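Local coordinates for protein MlnE (Bacillus amyloliquefaciens subsp. plantarum, PDB 5D2E) that probably reduces beta-keto groups of polyketide intermediates with NADPH, as the N-terminal B-type ketoreductase piece of a macrolactin assembly-line synthase, at residues V184-N189 / D429-Y434; A382-G387 / F423-M428; F402-S407 / K443-N448. All blocks are in the same frame, centred on the assembly; numbering follows the deposited sequence.

Contact 1. Residues V184-N189 / D429-Y434; sequences VQPIYN and DGFTQY
G430 and P186 form the closest backbone approach of this contact, their CA atoms lying 4.5 Å apart. With no side chain on G430, the first turn of helix 186-201 can lie directly on the backbone of helix 419-437: P186 CB rests 3.9 Å from G430 C, and N189 reaches the same residue from one turn further on, N189 OD1 lying 4.3 Å from G430 CA. That turn is closed by the backbone bond from N189 N to O of Q185, the N-cap residue.

At F431 the proline is met twice. P186 CB lies 3.8 Å from F431 N, while P186 CG stands at the edge of the phenyl ring, near the ring plane and 4.3 Å from F431 CD1. The F431 side chain also packs on T388, V389 and D392 of helix 386-394.

Q433 makes its closest touch with its base, Q433 CB lying 3.7 Å from V184 CG1. Its chain is extended beyond CG, and OE1 comes up beside the same methyl as the two side chains slide past each other in opposite directions. The torsion of V184 (CG1 anti to the carbonyl carbon, chi1 -63°) sends CG1 to Q433 and leaves the other methyl for Y434: V184 CG2 lies 3.9 Å from Y434 CB and 4.0 Å from Y434 CD2, in the plane of the ring at its edge. These two side chains cross at about a right angle, and the phenol ring also meets that of F137.

What touches is mostly methyl, methylene, ring edge and backbone, burying 283 Å² in all; the amide oxygens of N189 and Q433 meet only carbon across the contact. This chemistry implies that shape fit, rather than directional bonding, joins the two halves here, consistent with the structural and catalytic Rossmann-like subdomains of polyketide synthase ketoreductases.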
loop_
_atom_site.group_PDB
_atom_site.type_symbol
_atom_site.label_atom_id
_atom_site.label_comp_id
_atom_site.label_asym_id
_atom_site.label_seq_id
_atom_site.Cartn_x
_atom_site.Cartn_y
_atom_site.Cartn_z
ATOM N N VAL A 184 -11.549 -4.860 8.228
ATOM C CA VAL A 184 -10.572 -4.250 7.340
ATOM C C VAL A 184 -9.712 -5.328 6.680
ATOM O O VAL A 184 -9.437 -6.357 7.262
ATOM C CB VAL A 184 -9.662 -3.269 8.121
ATOM C CG1 VAL A 184 -10.518 -2.153 8.680
ATOM C CG2 VAL A 184 -8.885 -3.986 9.219
ATOM N N GLN A 185 -9.249 -5.035 5.475
ATOM C CA GLN A 185 -8.379 -5.932 4.696
ATOM C C GLN A 185 -7.171 -5.148 4.104
ATOM O O GLN A 185 -7.136 -4.855 2.896
ATOM C CB GLN A 185 -9.177 -6.573 3.595
ATOM C CG GLN A 185 -10.221 -7.585 4.062
ATOM C CD GLN A 185 -9.654 -8.931 4.498
ATOM O OE1 GLN A 185 -8.541 -9.033 4.979
ATOM N NE2 GLN A 185 -10.482 -9.964 4.379
ATOM N N PRO A 186 -6.214 -4.793 4.955
ATOM C CA PRO A 186 -5.063 -3.979 4.513
ATOM C C PRO A 186 -4.226 -4.641 3.470
ATOM O O PRO A 186 -3.799 -3.977 2.557
ATOM C CB PRO A 186 -4.246 -3.734 5.780
ATOM C CG PRO A 186 -5.035 -4.255 6.910
ATOM C CD PRO A 186 -6.210 -5.043 6.412
ATOM N N ILE A 187 -4.065 -5.948 3.570
ATOM C CA ILE A 187 -3.306 -6.707 2.575
ATOM C C ILE A 187 -4.086 -6.812 1.268
ATOM O O ILE A 187 -3.621 -6.361 0.179
ATOM C CB ILE A 187 -2.883 -8.065 3.119
ATOM C CG1 ILE A 187 -1.851 -7.873 4.187
ATOM C CG2 ILE A 187 -2.331 -8.975 2.047
ATOM C CD1 ILE A 187 -1.398 -9.133 4.898
ATOM N N TYR A 188 -5.333 -7.270 1.349
ATOM C CA TYR A 188 -6.029 -7.471 0.107
ATOM C C TYR A 188 -6.312 -6.156 -0.620
ATOM O O TYR A 188 -6.264 -6.100 -1.842
ATOM C CB TYR A 188 -7.312 -8.255 0.319
ATOM C CG TYR A 188 -7.174 -9.631 0.845
ATOM C CD1 TYR A 188 -6.094 -10.395 0.556
ATOM C CD2 TYR A 188 -8.207 -10.234 1.569
ATOM C CE1 TYR A 188 -5.986 -11.702 1.007
ATOM C CE2 TYR A 188 -8.118 -11.528 2.004
ATOM C CZ TYR A 188 -7.025 -12.291 1.712
ATOM O OH TYR A 188 -6.917 -13.622 2.107
ATOM N N ASN A 189 -6.579 -5.088 0.136
ATOM C CA ASN A 189 -6.857 -3.765 -0.441
ATOM C C ASN A 189 -5.585 -3.181 -1.171
ATOM O O ASN A 189 -5.673 -2.548 -2.211
ATOM C CB ASN A 189 -7.290 -2.839 0.723
ATOM C CG ASN A 189 -7.417 -1.400 0.301
ATOM O OD1 ASN A 189 -6.578 -0.575 0.675
ATOM N ND2 ASN A 189 -8.394 -1.110 -0.491
ATOM N N ASP A 429 -1.023 2.243 4.012
ATOM C CA ASP A 429 -2.113 3.132 3.813
ATOM C C ASP A 429 -3.459 2.515 4.339
ATOM O O ASP A 429 -4.231 3.199 5.047
ATOM C CB ASP A 429 -2.307 3.517 2.359
ATOM C CG ASP A 429 -1.075 4.178 1.715
ATOM O OD1 ASP A 429 -0.187 4.674 2.421
ATOM O OD2 ASP A 429 -1.073 4.230 0.467
ATOM N N GLY A 430 -3.704 1.251 4.005
ATOM C CA GLY A 430 -4.870 0.522 4.498
ATOM C C GLY A 430 -4.788 0.133 5.982
ATOM O O GLY A 430 -5.824 0.102 6.684
ATOM N N PHE A 431 -3.572 -0.021 6.500
ATOM C CA PHE A 431 -3.399 -0.413 7.873
ATOM C C PHE A 431 -3.886 0.653 8.845
ATOM O O PHE A 431 -4.192 0.362 10.010
ATOM C CB PHE A 431 -1.947 -0.807 8.161
ATOM C CG PHE A 431 -1.746 -1.440 9.521
ATOM C CD1 PHE A 431 -2.212 -2.732 9.781
ATOM C CD2 PHE A 431 -1.141 -0.737 10.562
ATOM C CE1 PHE A 431 -2.048 -3.317 11.047
ATOM C CE2 PHE A 431 -0.921 -1.341 11.793
ATOM C CZ PHE A 431 -1.383 -2.613 12.062
ATOM N N THR A 432 -3.938 1.908 8.370
ATOM C CA THR A 432 -4.452 2.977 9.166
ATOM C C THR A 432 -5.876 2.606 9.664
ATOM O O THR A 432 -6.262 2.983 10.796
ATOM C CB THR A 432 -4.609 4.297 8.396
ATOM O OG1 THR A 432 -5.440 4.066 7.283
ATOM C CG2 THR A 432 -3.256 4.886 7.928
ATOM N N GLN A 433 -6.654 1.913 8.847
ATOM C CA GLN A 433 -8.029 1.557 9.233
ATOM C C GLN A 433 -8.052 0.488 10.310
ATOM O O GLN A 433 -9.013 0.411 11.046
ATOM C CB GLN A 433 -8.767 1.004 8.037
ATOM C CG GLN A 433 -9.045 2.065 6.990
ATOM C CD GLN A 433 -9.967 1.475 5.892
ATOM O OE1 GLN A 433 -11.040 0.867 6.188
ATOM N NE2 GLN A 433 -9.528 1.592 4.627
ATOM N N TYR A 434 -7.030 -0.364 10.377
ATOM C CA TYR A 434 -6.931 -1.344 11.407
ATOM C C TYR A 434 -6.706 -0.664 12.738
ATOM O O TYR A 434 -7.302 -1.004 13.771
ATOM C CB TYR A 434 -5.820 -2.357 11.089
ATOM C CG TYR A 434 -5.572 -3.425 12.150
ATOM C CD1 TYR A 434 -4.673 -3.206 13.214
ATOM C CD2 TYR A 434 -6.235 -4.652 12.094
ATOM C CE1 TYR A 434 -4.423 -4.189 14.165
ATOM C CE2 TYR A 434 -6.017 -5.630 13.071
ATOM C CZ TYR A 434 -5.119 -5.393 14.105
ATOM O OH TYR A 434 -4.877 -6.391 15.035
#

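Contact 2. Residues A382-G387 / F423-M428. With NAP (NADP nicotinamide-adenine-dinucleotide phosphate), chain B.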
loop_
_atom_site.group_PDB
_atom_site.type_symbol
_atom_site.label_atom_id
_atom_site.label_comp_id
_atom_site.label_asym_id
_atom_site.label_seq_id
_atom_site.Cartn_x
_atom_site.Cartn_y
_atom_site.Cartn_z
ATOM N N ALA A 382 8.990 -6.661 3.458
ATOM C CA ALA A 382 9.169 -7.005 4.868
ATOM C C ALA A 382 8.998 -5.823 5.816
ATOM O O ALA A 382 8.267 -5.951 6.774
ATOM C CB ALA A 382 10.564 -7.638 5.092
ATOM N N PRO A 383 9.683 -4.681 5.574
ATOM C CA PRO A 383 9.567 -3.658 6.614
ATOM C C PRO A 383 8.243 -2.907 6.697
ATOM O O PRO A 383 7.879 -2.375 7.765
ATOM C CB PRO A 383 10.675 -2.670 6.266
ATOM C CG PRO A 383 10.962 -2.895 4.802
ATOM C CD PRO A 383 10.685 -4.332 4.557
ATOM N N LYS A 384 7.573 -2.804 5.557
ATOM C CA LYS A 384 6.367 -1.999 5.400
ATOM C C LYS A 384 5.078 -2.837 5.594
ATOM O O LYS A 384 4.043 -2.318 5.932
ATOM C CB LYS A 384 6.390 -1.331 4.025
ATOM C CG LYS A 384 7.336 -0.142 3.953
ATOM C CD LYS A 384 7.534 0.358 2.594
ATOM C CE LYS A 384 8.520 1.533 2.544
ATOM N NZ LYS A 384 7.983 2.735 3.192
ATOM N N VAL A 385 5.132 -4.132 5.318
ATOM C CA VAL A 385 3.976 -5.013 5.599
ATOM C C VAL A 385 4.118 -5.582 6.994
ATOM O O VAL A 385 3.448 -5.117 7.906
ATOM C CB VAL A 385 3.756 -6.039 4.512
ATOM C CG1 VAL A 385 2.594 -6.989 4.897
ATOM C CG2 VAL A 385 3.500 -5.329 3.208
ATOM N N PHE A 386 5.065 -6.488 7.200
ATOM C CA PHE A 386 5.241 -7.115 8.516
ATOM C C PHE A 386 5.739 -6.150 9.564
ATOM O O PHE A 386 5.235 -6.120 10.703
ATOM C CB PHE A 386 6.198 -8.293 8.404
ATOM C CG PHE A 386 5.639 -9.424 7.630
ATOM C CD1 PHE A 386 4.792 -10.325 8.253
ATOM C CD2 PHE A 386 5.928 -9.590 6.299
ATOM C CE1 PHE A 386 4.284 -11.383 7.570
ATOM C CE2 PHE A 386 5.426 -10.680 5.599
ATOM C CZ PHE A 386 4.574 -11.558 6.245
ATOM N N GLY A 387 6.703 -5.317 9.193
ATOM C CA GLY A 387 7.298 -4.380 10.155
ATOM C C GLY A 387 6.288 -3.436 10.770
ATOM O O GLY A 387 6.247 -3.256 11.975
ATOM N N PHE A 423 2.824 -1.924 -3.610
ATOM C CA PHE A 423 1.984 -2.759 -2.754
ATOM C C PHE A 423 2.310 -2.545 -1.265
ATOM O O PHE A 423 1.403 -2.370 -0.438
ATOM C CB PHE A 423 2.163 -4.234 -3.126
ATOM C CG PHE A 423 1.529 -5.181 -2.157
ATOM C CD1 PHE A 423 0.183 -5.489 -2.289
ATOM C CD2 PHE A 423 2.211 -5.674 -1.101
ATOM C CE1 PHE A 423 -0.445 -6.348 -1.433
ATOM C CE2 PHE A 423 1.569 -6.485 -0.162
ATOM C CZ PHE A 423 0.242 -6.840 -0.358
ATOM N N ALA A 424 3.599 -2.638 -0.921
ATOM C CA ALA A 424 4.020 -2.531 0.455
ATOM C C ALA A 424 3.558 -1.169 1.086
ATOM O O ALA A 424 3.037 -1.117 2.207
ATOM C CB ALA A 424 5.493 -2.725 0.578
ATOM N N ASN A 425 3.693 -0.092 0.336
ATOM C CA ASN A 425 3.309 1.182 0.822
ATOM C C ASN A 425 1.779 1.236 0.927
ATOM O O ASN A 425 1.238 1.743 1.907
ATOM C CB ASN A 425 3.867 2.276 -0.058
ATOM C CG ASN A 425 5.366 2.522 0.254
ATOM O OD1 ASN A 425 5.698 3.008 1.320
ATOM N ND2 ASN A 425 6.246 2.086 -0.643
ATOM N N GLY A 426 1.088 0.646 -0.058
ATOM C CA GLY A 426 -0.372 0.657 -0.074
ATOM C C GLY A 426 -0.921 -0.117 1.113
ATOM O O GLY A 426 -1.997 0.223 1.644
ATOM N N CYS A 427 -0.173 -1.120 1.558
ATOM C CA CYS A 427 -0.526 -1.866 2.737
ATOM C C CYS A 427 -0.519 -0.996 4.030
ATOM O O CYS A 427 -1.479 -1.048 4.794
ATOM C CB CYS A 427 0.320 -3.083 2.823
ATOM S SG CYS A 427 -0.176 -4.109 4.178
ATOM N N MET A 428 0.483 -0.153 4.220
ATOM C CA MET A 428 0.452 0.824 5.294
ATOM C C MET A 428 -0.724 1.753 5.213
ATOM O O MET A 428 -1.317 2.081 6.225
ATOM C CB MET A 428 1.755 1.655 5.341
ATOM C CG MET A 428 2.960 0.794 5.504
ATOM S SD MET A 428 4.500 1.573 5.984
ATOM C CE MET A 428 4.741 2.774 4.676
HETATM P PA NAP B . 16.865 5.204 3.141
HETATM O O1A NAP B . 17.903 6.332 3.386
HETATM O O2A NAP B . 17.238 3.857 2.549
HETATM O O5B NAP B . 16.320 4.904 4.624
HETATM C C5B NAP B . 15.510 3.757 4.846
HETATM C C4B NAP B . 16.135 3.104 6.054
HETATM O O4B NAP B . 15.365 1.921 6.357
HETATM C C3B NAP B . 17.595 2.614 5.851
HETATM O O3B NAP B . 18.498 3.379 6.657
HETATM C C2B NAP B . 17.579 1.157 6.342
HETATM O O2B NAP B . 18.689 0.880 7.149
HETATM C C1B NAP B . 16.223 1.068 7.083
HETATM N N9A NAP B . 15.612 -0.254 7.063
HETATM C C8A NAP B . 15.301 -1.036 5.958
HETATM N N7A NAP B . 14.784 -2.254 6.344
HETATM C C5A NAP B . 14.691 -2.221 7.688
HETATM C C6A NAP B . 14.253 -3.138 8.717
HETATM N N6A NAP B . 13.735 -4.344 8.314
HETATM N N1A NAP B . 14.411 -2.759 10.064
HETATM C C2A NAP B . 14.922 -1.556 10.382
HETATM N N3A NAP B . 15.353 -0.647 9.464
HETATM C C4A NAP B . 15.272 -0.917 8.157
HETATM O O3 NAP B . 15.592 5.773 2.294
HETATM P PN NAP B . 14.882 7.222 2.460
HETATM O O1N NAP B . 15.019 8.008 1.168
HETATM O O2N NAP B . 15.246 7.699 3.842
HETATM O O5D NAP B . 13.298 6.916 2.562
HETATM C C5D NAP B . 12.810 6.561 3.888
HETATM C C4D NAP B . 11.335 6.136 3.862
HETATM O O4D NAP B . 10.516 7.078 3.184
HETATM C C3D NAP B . 11.202 4.816 3.092
HETATM O O3D NAP B . 10.323 3.961 3.801
HETATM C C2D NAP B . 10.666 5.209 1.728
HETATM O O2D NAP B . 9.916 4.135 1.094
HETATM C C1D NAP B . 9.858 6.508 2.015
HETATM N N1N NAP B . 9.847 7.375 0.809
HETATM C C2N NAP B . 10.971 8.083 0.423
HETATM C C3N NAP B . 11.025 8.912 -0.713
HETATM C C7N NAP B . 12.301 9.708 -1.108
HETATM O O7N NAP B . 12.328 10.371 -2.148
HETATM N N7N NAP B . 13.406 9.740 -0.350
HETATM C C4N NAP B . 9.870 8.982 -1.504
HETATM C C5N NAP B . 8.745 8.231 -1.137
HETATM C C6N NAP B . 8.740 7.450 0.034
HETATM P P2B NAP B . 19.312 -0.624 7.377
HETATM O O1X NAP B . 19.712 -1.204 6.027
HETATM O O2X NAP B . 20.502 -0.411 8.366
HETATM O O3X NAP B . 18.200 -1.429 7.989
#
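The carboxamide of N425 and the phenyl ring of F423 are the flat groups that face K384 and V385. K384 crosses the carboxamide obliquely, its CD 3.5 Å from N425 OD1 and a little further from ND2. The ring of F423 is approached at one corner, V385 CG2 coming at a slant to F423 CE2 at 4.1 Å; elsewhere F423 packs on L148 and L152 of helix 141-164 and on helix 186-201.

V385 CG2 also reaches C427 CB (3.9 Å) and the CA of A424, so one methyl packs against three residues, F423, A424 and C427, of helix 419-437. K384 CB meets A424 CB at 3.8 Å. M428 slants across the lysine with its SD and CE near K384 CG, and M428 CG sits 3.3 Å from K384 O.

The lysine chain is extended as far as CE and bends about CD-CE (chi4 -68°), which places NZ between protein and cofactor. K384 NZ donates to N425 OD1 at 3.0 Å, lying 23° out of the carbonyl plane. K384 NZ also donates to NAP O3D at 2.7 Å. A weak bond joins K384 NZ to NAP O2D at 3.2 Å. The amide ND2 of N425 is tied to Y421 O, which fixes the orientation of the acceptor.

A lysine gripping the nicotinamide ribose diol beside an asparagine and Y421, itself bonded to the cofactor, is consistent with the Lys-Tyr-Asn site of polyketide ketoreductases of the short-chain dehydrogenase superfamily.

Contact 3. Residues F402-S407 / K443-N448. With NAP (NADP nicotinamide-adenine-dinucleotide phosphate), chain B.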
loop_
_atom_site.group_PDB
_atom_site.type_symbol
_atom_site.label_atom_id
_atom_site.label_comp_id
_atom_site.label_asym_id
_atom_site.label_seq_id
_atom_site.Cartn_x
_atom_site.Cartn_y
_atom_site.Cartn_z
ATOM N N PHE A 402 1.335 9.615 18.441
ATOM C CA PHE A 402 1.300 9.475 16.974
ATOM C C PHE A 402 1.993 8.204 16.516
ATOM O O PHE A 402 2.861 7.605 17.243
ATOM C CB PHE A 402 1.821 10.718 16.211
ATOM C CG PHE A 402 3.249 11.050 16.511
ATOM C CD1 PHE A 402 4.270 10.323 15.913
ATOM C CD2 PHE A 402 3.569 12.004 17.475
ATOM C CE1 PHE A 402 5.583 10.580 16.169
ATOM C CE2 PHE A 402 4.912 12.269 17.760
ATOM C CZ PHE A 402 5.914 11.542 17.122
ATOM N N PHE A 403 1.469 7.693 15.404
ATOM C CA PHE A 403 2.023 6.503 14.704
ATOM C C PHE A 403 1.923 6.910 13.251
ATOM O O PHE A 403 0.813 6.967 12.700
ATOM C CB PHE A 403 1.165 5.258 15.028
ATOM C CG PHE A 403 1.703 3.944 14.476
ATOM C CD1 PHE A 403 1.526 3.615 13.156
ATOM C CD2 PHE A 403 2.316 3.016 15.296
ATOM C CE1 PHE A 403 1.982 2.404 12.662
ATOM C CE2 PHE A 403 2.753 1.787 14.817
ATOM C CZ PHE A 403 2.572 1.470 13.501
ATOM N N VAL A 404 3.060 7.263 12.650
ATOM C CA VAL A 404 3.098 7.840 11.321
ATOM C C VAL A 404 3.910 6.952 10.399
ATOM O O VAL A 404 5.032 6.608 10.713
ATOM C CB VAL A 404 3.668 9.275 11.271
ATOM C CG1 VAL A 404 3.647 9.813 9.842
ATOM C CG2 VAL A 404 2.883 10.221 12.208
ATOM N N MET A 405 3.280 6.519 9.319
ATOM C CA MET A 405 3.897 5.687 8.316
ATOM C C MET A 405 4.355 6.545 7.107
ATOM O O MET A 405 3.590 7.315 6.504
ATOM C CB MET A 405 2.909 4.607 7.924
ATOM C CG MET A 405 2.651 3.628 9.079
ATOM S SD MET A 405 1.145 2.674 8.784
ATOM C CE MET A 405 0.029 3.956 9.292
ATOM N N PHE A 406 5.629 6.375 6.727
ATOM C CA PHE A 406 6.208 7.069 5.523
ATOM C C PHE A 406 5.962 6.201 4.309
ATOM O O PHE A 406 6.727 5.260 3.996
ATOM C CB PHE A 406 7.707 7.352 5.743
ATOM C CG PHE A 406 7.998 8.555 6.655
ATOM C CD1 PHE A 406 6.990 9.225 7.372
ATOM C CD2 PHE A 406 9.272 9.034 6.792
ATOM C CE1 PHE A 406 7.235 10.337 8.151
ATOM C CE2 PHE A 406 9.525 10.159 7.594
ATOM C CZ PHE A 406 8.519 10.814 8.259
ATOM N N SER A 407 4.830 6.470 3.669
ATOM C CA SER A 407 4.413 5.725 2.523
ATOM C C SER A 407 4.926 6.460 1.266
ATOM O O SER A 407 5.786 7.342 1.352
ATOM C CB SER A 407 2.884 5.567 2.581
ATOM O OG SER A 407 2.441 4.678 1.570
ATOM N N LYS A 443 -2.771 9.927 17.076
ATOM C CA LYS A 443 -2.957 10.174 15.670
ATOM C C LYS A 443 -2.322 9.023 14.881
ATOM O O LYS A 443 -1.209 8.560 15.231
ATOM C CB LYS A 443 -2.361 11.520 15.270
ATOM C CG LYS A 443 -2.510 11.776 13.770
ATOM C CD LYS A 443 -2.817 13.199 13.361
ATOM C CE LYS A 443 -3.365 13.267 11.947
ATOM N NZ LYS A 443 -4.779 12.921 11.683
ATOM N N THR A 444 -3.086 8.490 13.940
ATOM C CA THR A 444 -2.615 7.496 12.982
ATOM C C THR A 444 -2.582 8.181 11.622
ATOM O O THR A 444 -3.545 8.809 11.221
ATOM C CB THR A 444 -3.574 6.293 12.940
ATOM O OG1 THR A 444 -3.392 5.571 14.138
ATOM C CG2 THR A 444 -3.243 5.362 11.791
ATOM N N LEU A 445 -1.437 8.097 10.907
ATOM C CA LEU A 445 -1.355 8.753 9.623
ATOM C C LEU A 445 -0.367 8.009 8.729
ATOM O O LEU A 445 0.693 7.583 9.193
ATOM C CB LEU A 445 -0.850 10.160 9.819
ATOM C CG LEU A 445 -0.525 10.956 8.576
ATOM C CD1 LEU A 445 -1.738 11.230 7.721
ATOM C CD2 LEU A 445 0.132 12.279 8.919
ATOM N N SER A 446 -0.761 7.810 7.476
ATOM C CA SER A 446 0.122 7.355 6.458
ATOM C C SER A 446 0.260 8.504 5.488
ATOM O O SER A 446 -0.747 9.008 5.002
ATOM C CB SER A 446 -0.457 6.135 5.691
ATOM O OG SER A 446 0.513 5.600 4.741
ATOM N N ILE A 447 1.523 8.876 5.174
ATOM C CA ILE A 447 1.797 9.934 4.214
ATOM C C ILE A 447 2.380 9.376 2.914
ATOM O O ILE A 447 3.433 8.740 2.951
ATOM C CB ILE A 447 2.799 10.967 4.770
ATOM C CG1 ILE A 447 2.291 11.551 6.067
ATOM C CG2 ILE A 447 3.062 12.037 3.715
ATOM C CD1 ILE A 447 3.318 12.385 6.860
ATOM N N ASN A 448 1.699 9.588 1.793
ATOM C CA ASN A 448 2.219 9.127 0.527
ATOM C C ASN A 448 3.193 10.241 -0.018
ATOM O O ASN A 448 2.773 11.205 -0.724
ATOM C CB ASN A 448 1.140 8.932 -0.452
ATOM C CG ASN A 448 0.110 7.876 -0.016
ATOM O OD1 ASN A 448 -0.975 8.236 0.399
ATOM N ND2 ASN A 448 0.433 6.606 -0.191
HETATM P PA NAP B . 16.865 5.204 3.141
HETATM O O1A NAP B . 17.903 6.332 3.386
HETATM O O2A NAP B . 17.238 3.857 2.549
HETATM O O5B NAP B . 16.320 4.904 4.624
HETATM C C5B NAP B . 15.510 3.757 4.846
HETATM C C4B NAP B . 16.135 3.104 6.054
HETATM O O4B NAP B . 15.365 1.921 6.357
HETATM C C3B NAP B . 17.595 2.614 5.851
HETATM O O3B NAP B . 18.498 3.379 6.657
HETATM C C2B NAP B . 17.579 1.157 6.342
HETATM O O2B NAP B . 18.689 0.880 7.149
HETATM C C1B NAP B . 16.223 1.068 7.083
HETATM N N9A NAP B . 15.612 -0.254 7.063
HETATM C C8A NAP B . 15.301 -1.036 5.958
HETATM N N7A NAP B . 14.784 -2.254 6.344
HETATM C C5A NAP B . 14.691 -2.221 7.688
HETATM C C6A NAP B . 14.253 -3.138 8.717
HETATM N N6A NAP B . 13.735 -4.344 8.314
HETATM N N1A NAP B . 14.411 -2.759 10.064
HETATM C C2A NAP B . 14.922 -1.556 10.382
HETATM N N3A NAP B . 15.353 -0.647 9.464
HETATM C C4A NAP B . 15.272 -0.917 8.157
HETATM O O3 NAP B . 15.592 5.773 2.294
HETATM P PN NAP B . 14.882 7.222 2.460
HETATM O O1N NAP B . 15.019 8.008 1.168
HETATM O O2N NAP B . 15.246 7.699 3.842
HETATM O O5D NAP B . 13.298 6.916 2.562
HETATM C C5D NAP B . 12.810 6.561 3.888
HETATM C C4D NAP B . 11.335 6.136 3.862
HETATM O O4D NAP B . 10.516 7.078 3.184
HETATM C C3D NAP B . 11.202 4.816 3.092
HETATM O O3D NAP B . 10.323 3.961 3.801
HETATM C C2D NAP B . 10.666 5.209 1.728
HETATM O O2D NAP B . 9.916 4.135 1.094
HETATM C C1D NAP B . 9.858 6.508 2.015
HETATM N N1N NAP B . 9.847 7.375 0.809
HETATM C C2N NAP B . 10.971 8.083 0.423
HETATM C C3N NAP B . 11.025 8.912 -0.713
HETATM C C7N NAP B . 12.301 9.708 -1.108
HETATM O O7N NAP B . 12.328 10.371 -2.148
HETATM N N7N NAP B . 13.406 9.740 -0.350
HETATM C C4N NAP B . 9.870 8.982 -1.504
HETATM C C5N NAP B . 8.745 8.231 -1.137
HETATM C C6N NAP B . 8.740 7.450 0.034
HETATM P P2B NAP B . 19.312 -0.624 7.377
HETATM O O1X NAP B . 19.712 -1.204 6.027
HETATM O O2X NAP B . 20.502 -0.411 8.366
HETATM O O3X NAP B . 18.200 -1.429 7.989
#
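F403 stands level with T444 and M405 with S446 in a parallel strand pairing whose axes run 4.7 Å apart at 12°. F403 N donates to K443 O (2.8 Å), M405 N to L445 O (2.8 Å), and S407 N to I447 O, a weak bond with 129° at the hydrogen. In return L445 N binds F403 O at 3.1 Å, and I447 N binds M405 O at 2.9 Å, nearly straight at 172°. The carbonyls of K443 and L445 each take a further CA-H...O contact, from F402 and V404.

On the M405 and S407 face the polar ends look outside the two strands. D429 OD1 binds both S407 OG and S446 OG, N425 O also meets S407 OG, T444 OG1 bonds R435, and N448 divides its amide between Q494 on OD1 and D429 OD2 with S408 O on ND2. From the V404 face, K443 NZ reaches R490 O.

There V404 CG1 packs on I447 CD1 at 4.0 Å. S407 O lies 3.2 Å from NAP C6N. Strand 356-359 bonds the other edge of F402-F406; helix 419-437, the connection of a right-handed Rossmann beta-alpha-beta crossover, covers the M405 face, and helix 477-488 the V404 face.

Helix 419-437 joins the three sites: contacts 1 and 2 each use one segment of it (429-434 and 423-428), their centres 10 Å apart, and contact 3 pairs the strands that precede and follow it. D429 belongs to segment 429-434 but touches nothing across contact 1; its bonds run into contact 3, from D429 OD1 to S446 OG at 2.6 Å and to S407 OG at 2.8 Å. From contact 2, N425 O lies 3.2 Å from S407 OG. I187 O of contact 1 packs on F423 CE1 of contact 2 at 3.6 Å. Contacts 2 and 3, centres 12 Å apart, both touch NADP, whereas in contact 1 the side chain of F431 remains about 14 Å from it.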